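Local structure of viral structural protein 4 (Bombyx mori cytoplasmic polyhedrosis virus, 6TZ0) at residues G279-L287 against I307-I316. The protein binds GTP and probably serves as the NTPase-like partner of the viral RNA-dependent RNA polymerase during transcription inside the capsid. Sequence-based numbering, arbitrary orientation.
Sequences GLDVGDDYL and ISARSTIMKI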
loop_
_atom_site.group_PDB
_atom_site.type_symbol
_atom_site.label_atom_id
_atom_site.label_comp_id
_atom_site.label_asym_id
_atom_site.label_seq_id
_atom_site.Cartn_x
_atom_site.Cartn_y
_atom_site.Cartn_z
ATOM N N GLY B 279 54.272 -1.058 -14.202
ATOM C CA GLY B 279 55.572 -0.700 -14.734
ATOM C C GLY B 279 55.554 0.509 -15.643
ATOM O O GLY B 279 55.685 0.374 -16.861
ATOM N N LEU B 280 55.394 1.699 -15.067
ATOM C CA LEU B 280 55.279 2.933 -15.828
ATOM C C LEU B 280 56.228 3.981 -15.274
ATOM O O LEU B 280 56.432 4.070 -14.061
ATOM C CB LEU B 280 53.851 3.477 -15.799
ATOM C CG LEU B 280 52.760 2.673 -16.500
ATOM C CD1 LEU B 280 51.412 3.297 -16.234
ATOM C CD2 LEU B 280 53.027 2.617 -17.988
ATOM N N ASP B 281 56.796 4.777 -16.169
ATOM C CA ASP B 281 57.673 5.887 -15.831
ATOM C C ASP B 281 57.110 7.168 -16.434
ATOM O O ASP B 281 56.124 7.148 -17.168
ATOM C CB ASP B 281 59.092 5.635 -16.340
ATOM C CG ASP B 281 59.742 4.448 -15.678
ATOM O OD1 ASP B 281 59.371 4.139 -14.527
ATOM O OD2 ASP B 281 60.627 3.825 -16.301
ATOM N N VAL B 282 57.754 8.290 -16.121
ATOM C CA VAL B 282 57.339 9.578 -16.662
ATOM C C VAL B 282 57.667 9.624 -18.149
ATOM O O VAL B 282 58.821 9.441 -18.552
ATOM C CB VAL B 282 58.011 10.732 -15.910
ATOM C CG1 VAL B 282 57.688 12.051 -16.572
ATOM C CG2 VAL B 282 57.554 10.751 -14.471
ATOM N N GLY B 283 56.649 9.862 -18.970
ATOM C CA GLY B 283 56.800 9.918 -20.407
ATOM C C GLY B 283 56.202 8.745 -21.138
ATOM O O GLY B 283 56.162 8.764 -22.373
ATOM N N ASP B 284 55.734 7.727 -20.420
ATOM C CA ASP B 284 55.192 6.541 -21.058
ATOM C C ASP B 284 53.822 6.821 -21.659
ATOM O O ASP B 284 53.075 7.690 -21.209
ATOM C CB ASP B 284 55.090 5.387 -20.065
ATOM C CG ASP B 284 56.435 4.817 -19.703
ATOM O OD1 ASP B 284 57.363 4.918 -20.528
ATOM O OD2 ASP B 284 56.562 4.251 -18.600
ATOM N N ASP B 285 53.496 6.048 -22.680
ATOM C CA ASP B 285 52.286 6.214 -23.461
ATOM C C ASP B 285 51.086 5.673 -22.688
ATOM O O ASP B 285 51.222 4.863 -21.770
ATOM C CB ASP B 285 52.453 5.494 -24.799
ATOM C CG ASP B 285 51.393 5.857 -25.802
ATOM O OD1 ASP B 285 51.462 6.973 -26.355
ATOM O OD2 ASP B 285 50.491 5.026 -26.041
ATOM N N TYR B 286 49.900 6.153 -23.062
ATOM C CA TYR B 286 48.668 5.690 -22.438
ATOM C C TYR B 286 48.349 4.250 -22.810
ATOM O O TYR B 286 47.766 3.521 -22.002
ATOM C CB TYR B 286 47.523 6.616 -22.836
ATOM C CG TYR B 286 46.165 6.258 -22.285
ATOM C CD1 TYR B 286 45.844 6.497 -20.958
ATOM C CD2 TYR B 286 45.192 5.706 -23.103
ATOM C CE1 TYR B 286 44.596 6.183 -20.461
ATOM C CE2 TYR B 286 43.946 5.391 -22.618
ATOM C CZ TYR B 286 43.655 5.627 -21.298
ATOM O OH TYR B 286 42.413 5.312 -20.811
ATOM N N LEU B 287 48.721 3.818 -24.013
ATOM C CA LEU B 287 48.417 2.457 -24.433
ATOM C C LEU B 287 49.382 1.434 -23.862
ATOM O O LEU B 287 49.039 0.250 -23.799
ATOM C CB LEU B 287 48.405 2.362 -25.954
ATOM C CG LEU B 287 47.274 3.161 -26.590
ATOM C CD1 LEU B 287 47.364 3.115 -28.095
ATOM C CD2 LEU B 287 45.933 2.652 -26.112
ATOM N N ILE B 307 41.209 12.589 -21.461
ATOM C CA ILE B 307 42.211 11.546 -21.608
ATOM C C ILE B 307 42.024 10.889 -22.972
ATOM O O ILE B 307 40.914 10.838 -23.517
ATOM C CB ILE B 307 42.098 10.540 -20.442
ATOM C CG1 ILE B 307 43.343 9.666 -20.308
ATOM C CG2 ILE B 307 40.849 9.678 -20.534
ATOM C CD1 ILE B 307 44.512 10.395 -19.766
ATOM N N SER B 308 43.125 10.450 -23.571
ATOM C CA SER B 308 43.074 9.892 -24.913
ATOM C C SER B 308 44.250 8.949 -25.092
ATOM O O SER B 308 45.059 8.756 -24.184
ATOM C CB SER B 308 43.079 10.993 -25.978
ATOM O OG SER B 308 44.299 11.704 -25.982
ATOM N N ALA B 309 44.349 8.364 -26.285
ATOM C CA ALA B 309 45.446 7.456 -26.590
ATOM C C ALA B 309 46.774 8.177 -26.762
ATOM O O ALA B 309 47.819 7.520 -26.765
ATOM C CB ALA B 309 45.125 6.653 -27.850
ATOM N N ARG B 310 46.759 9.500 -26.893
ATOM C CA ARG B 310 47.957 10.302 -27.067
ATOM C C ARG B 310 48.471 10.870 -25.754
ATOM O O ARG B 310 49.370 11.714 -25.767
ATOM C CB ARG B 310 47.676 11.435 -28.049
ATOM C CG ARG B 310 47.327 10.948 -29.434
ATOM C CD ARG B 310 47.181 12.104 -30.400
ATOM N NE ARG B 310 46.113 13.015 -29.999
ATOM C CZ ARG B 310 44.832 12.856 -30.314
ATOM N NH1 ARG B 310 44.445 11.811 -31.032
ATOM N NH2 ARG B 310 43.935 13.740 -29.906
ATOM N N SER B 311 47.926 10.428 -24.627
ATOM C CA SER B 311 48.324 10.949 -23.331
ATOM C C SER B 311 49.625 10.317 -22.869
ATOM O O SER B 311 49.847 9.118 -23.044
ATOM C CB SER B 311 47.234 10.681 -22.302
ATOM O OG SER B 311 46.052 11.373 -22.641
ATOM N N THR B 312 50.490 11.134 -22.280
ATOM C CA THR B 312 51.733 10.686 -21.673
ATOM C C THR B 312 51.732 11.063 -20.200
ATOM O O THR B 312 50.922 11.871 -19.747
ATOM C CB THR B 312 52.951 11.291 -22.376
ATOM O OG1 THR B 312 52.929 12.713 -22.227
ATOM C CG2 THR B 312 52.939 10.950 -23.851
ATOM N N ILE B 313 52.651 10.476 -19.448
ATOM C CA ILE B 313 52.699 10.662 -18.004
ATOM C C ILE B 313 53.550 11.879 -17.677
ATOM O O ILE B 313 54.695 11.986 -18.122
ATOM C CB ILE B 313 53.242 9.407 -17.305
ATOM C CG1 ILE B 313 52.265 8.250 -17.462
ATOM C CG2 ILE B 313 53.448 9.670 -15.852
ATOM C CD1 ILE B 313 52.791 6.933 -16.998
ATOM N N MET B 314 52.990 12.796 -16.889
ATOM C CA MET B 314 53.742 13.932 -16.378
ATOM C C MET B 314 54.395 13.644 -15.036
ATOM O O MET B 314 55.494 14.147 -14.780
ATOM C CB MET B 314 52.831 15.150 -16.232
ATOM C CG MET B 314 52.222 15.638 -17.522
ATOM S SD MET B 314 51.031 16.963 -17.262
ATOM C CE MET B 314 52.113 18.320 -16.840
ATOM N N LYS B 315 53.757 12.844 -14.179
ATOM C CA LYS B 315 54.228 12.612 -12.820
ATOM C C LYS B 315 53.527 11.388 -12.240
ATOM O O LYS B 315 52.323 11.220 -12.435
ATOM C CB LYS B 315 53.956 13.839 -11.942
ATOM C CG LYS B 315 54.541 13.767 -10.559
ATOM C CD LYS B 315 54.277 15.049 -9.804
ATOM C CE LYS B 315 54.849 14.985 -8.406
ATOM N NZ LYS B 315 54.582 16.235 -7.652
ATOM N N ILE B 316 54.285 10.537 -11.542
ATOM C CA ILE B 316 53.740 9.425 -10.763
ATOM C C ILE B 316 54.298 9.504 -9.350
ATOM O O ILE B 316 55.517 9.535 -9.163
ATOM C CB ILE B 316 54.074 8.047 -11.367
ATOM C CG1 ILE B 316 53.396 7.848 -12.704
ATOM C CG2 ILE B 316 53.592 6.932 -10.472
ATOM C CD1 ILE B 316 53.839 6.594 -13.409
#
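Ile-313 and Ile-316 converge on Leu-280: its CB lies 3.8 Å from Ile-313 CD1 and 3.9 Å from Ile-316 CD1, the Leu-280 and Ile-313 side chains crossing at about a right angle. With CG1 of Ile-313 anti to its carbonyl carbon (chi1 -67°) and chi2 extended, CD1 touches both Leu-280 CB and Asp-281 O. Farther along, the Tyr-286 and Ile-307 side chains also cross nearly perpendicularly, Tyr-286 CE1 lying 3.7 Å from Ile-307 CG1 in an oblique approach to the ring, while Trp-260 meets the same ring edge-to-face. Segment 307-316 includes the start of strand 313-319, an outer strand of an antiparallel sheet, where Met-314 and Lys-315 both face Thr-259 in a classic beta bulge; loop 279-287 passes beside its first residue and the loop before it. Residues Asp-281 to Asp-284 form a type II beta turn. Gly-283, in its third position, has positive phi (108°), and its N gives a weak hydrogen bond to Ile-313 O (3.0 Å). Ile-313 N returns another weak one to Asp-284 O at 3.3 Å. At the outer end Asp-285 makes an Asx turn, its OD2 accepting from Leu-287 N (3.0 Å) from above the carboxylate plane. Ser-311 OG, which accepts from Ser-308 N at 3.2 Å, also bonds to Thr-261 O.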